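Local coordinates for Mutt/nudix family protein (Deinococcus radiodurans, PDB 2W4E), which probably hydrolyses ADP-ribose or a related nucleoside diphosphate derivative with the help of magnesium, as a Nudix-family pyrophosphatase, at residues 128-131 with 132-136. Residues are numbered along the deposited sequence; the frame is centred on the assembly and turned at random.
Sequences SSLT and LWQAR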
loop_
_atom_site.group_PDB
_atom_site.type_symbol
_atom_site.label_atom_id
_atom_site.label_comp_id
_atom_site.label_asym_id
_atom_site.label_seq_id
_atom_site.Cartn_x
_atom_site.Cartn_y
_atom_site.Cartn_z
ATOM N N SER A 128 -1.625 5.652 -2.332
ATOM C CA SER A 128 -2.439 5.565 -3.550
ATOM C C SER A 128 -2.358 4.217 -4.176
ATOM O O SER A 128 -3.388 3.698 -4.598
ATOM C CB SER A 128 -2.092 6.644 -4.607
ATOM O OG SER A 128 -2.255 7.946 -4.049
ATOM N N SER A 129 -1.153 3.638 -4.254
ATOM C CA SER A 129 -1.039 2.291 -4.881
ATOM C C SER A 129 -1.804 1.266 -4.059
ATOM O O SER A 129 -2.450 0.401 -4.622
ATOM C CB SER A 129 0.425 1.785 -5.001
ATOM O OG SER A 129 1.169 2.668 -5.796
ATOM N N LEU A 130 -1.702 1.343 -2.734
ATOM C CA LEU A 130 -2.337 0.301 -1.915
ATOM C C LEU A 130 -3.861 0.423 -2.090
ATOM O O LEU A 130 -4.554 -0.564 -2.155
ATOM C CB LEU A 130 -1.961 0.442 -0.425
ATOM C CG LEU A 130 -2.626 -0.518 0.571
ATOM C CD1 LEU A 130 -2.573 -2.036 0.111
ATOM C CD2 LEU A 130 -1.990 -0.362 1.931
ATOM N N THR A 131 -4.372 1.649 -2.173
ATOM C CA THR A 131 -5.833 1.836 -2.318
ATOM C C THR A 131 -6.305 1.235 -3.643
ATOM O O THR A 131 -7.373 0.599 -3.713
ATOM C CB THR A 131 -6.184 3.324 -2.204
ATOM O OG1 THR A 131 -5.755 3.784 -0.927
ATOM C CG2 THR A 131 -7.732 3.587 -2.342
ATOM N N LEU A 132 -5.505 1.452 -4.691
ATOM C CA LEU A 132 -5.842 0.925 -6.045
ATOM C C LEU A 132 -5.883 -0.593 -6.024
ATOM O O LEU A 132 -6.796 -1.202 -6.571
ATOM C CB LEU A 132 -4.865 1.424 -7.120
ATOM C CG LEU A 132 -5.109 2.888 -7.533
ATOM C CD1 LEU A 132 -3.777 3.426 -8.140
ATOM C CD2 LEU A 132 -6.264 2.951 -8.559
ATOM N N TRP A 133 -4.897 -1.207 -5.384
ATOM C CA TRP A 133 -4.934 -2.643 -5.260
ATOM C C TRP A 133 -6.180 -3.075 -4.488
ATOM O O TRP A 133 -6.866 -3.988 -4.907
ATOM C CB TRP A 133 -3.674 -3.188 -4.579
ATOM C CG TRP A 133 -2.517 -3.252 -5.477
ATOM C CD1 TRP A 133 -1.398 -2.466 -5.433
ATOM C CD2 TRP A 133 -2.337 -4.145 -6.581
ATOM N NE1 TRP A 133 -0.524 -2.823 -6.441
ATOM C CE2 TRP A 133 -1.077 -3.845 -7.167
ATOM C CE3 TRP A 133 -3.101 -5.177 -7.122
ATOM C CZ2 TRP A 133 -0.578 -4.538 -8.271
ATOM C CZ3 TRP A 133 -2.599 -5.888 -8.218
ATOM C CH2 TRP A 133 -1.335 -5.567 -8.769
ATOM N N GLN A 134 -6.459 -2.445 -3.349
ATOM C CA GLN A 134 -7.610 -2.897 -2.537
ATOM C C GLN A 134 -8.950 -2.692 -3.259
ATOM O O GLN A 134 -9.879 -3.448 -3.026
ATOM C CB GLN A 134 -7.660 -2.137 -1.194
ATOM C CG GLN A 134 -6.531 -2.444 -0.176
ATOM C CD GLN A 134 -6.613 -1.438 0.991
ATOM O OE1 GLN A 134 -7.251 -0.386 0.856
ATOM N NE2 GLN A 134 -5.976 -1.730 2.087
ATOM N N ALA A 135 -9.057 -1.681 -4.132
ATOM C CA ALA A 135 -10.313 -1.422 -4.856
ATOM C C ALA A 135 -10.529 -2.333 -6.087
ATOM O O ALA A 135 -11.610 -2.359 -6.670
ATOM C CB ALA A 135 -10.343 0.051 -5.316
ATOM N N ARG A 136 -9.485 -3.047 -6.487
ATOM C CA ARG A 136 -9.460 -3.711 -7.815
ATOM C C ARG A 136 -10.536 -4.785 -7.950
ATOM O O ARG A 136 -11.196 -4.862 -8.982
ATOM C CB ARG A 136 -8.064 -4.303 -8.083
ATOM C CG ARG A 136 -7.882 -4.850 -9.490
ATOM C CD ARG A 136 -6.443 -5.381 -9.685
ATOM N NE ARG A 136 -6.227 -5.520 -11.125
ATOM C CZ ARG A 136 -5.058 -5.537 -11.747
ATOM N NH1 ARG A 136 -3.910 -5.426 -11.072
ATOM N NH2 ARG A 136 -5.036 -5.684 -13.065
#
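Ser128 O accepts the amide N of Leu132 at 3.1 Å, and three more i to i+4 bonds follow along the helix: Trp133 N to Ser129 O, Gln134 N to Leu130 O and Ala135 N to Thr131 O. The middle two are nearly straight at the hydrogen, whereas the one from Ala135 bends to 144°. Residues 128-131 and 132-136 are thus successive turns of helix 126-141.

Along one flank, Gln134 reaches back across Leu130. With its CG anti to the carbonyl carbon (chi1 -69°) and the chain extended beyond, Gln134 CG passes 3.4 Å from Leu130 O, and the amide nitrogen Gln134 NE2 settles 3.9 Å from Leu130 CG. The leucine branch offers only carbon here, and NE2 finds its acceptor in Pro70 O. A leucine in place of Gln134 would probably leave Pro70 O without this donor.

In this Nudix domain, the helix lies against strand 6-14 on one side, where Thr131, Leu132 and Ala135 all meet Leu11, while helix 111-120 receives Leu132 and Trp133 on Leu118. A different part of its surface faces the second subunit: the Trp133 ring meets Trp133 of that neighbouring chain with the planes about 15° apart, and Leu130 packs on the same Trp133 of the second subunit.

Within the helix, Trp133 CD1 comes to 3.2 Å from Ser129 O, which sits oblique to the ring. Leu132 CG also lies 3.5 Å from Ser128 O, the carbonyl that accepts its own amide. Of the buried hydroxyls, Ser128 OG bonds Asp125 OD2 and Ile36 N, and Thr131 OG1, beside its own backbone N, turns back to Pro127 O.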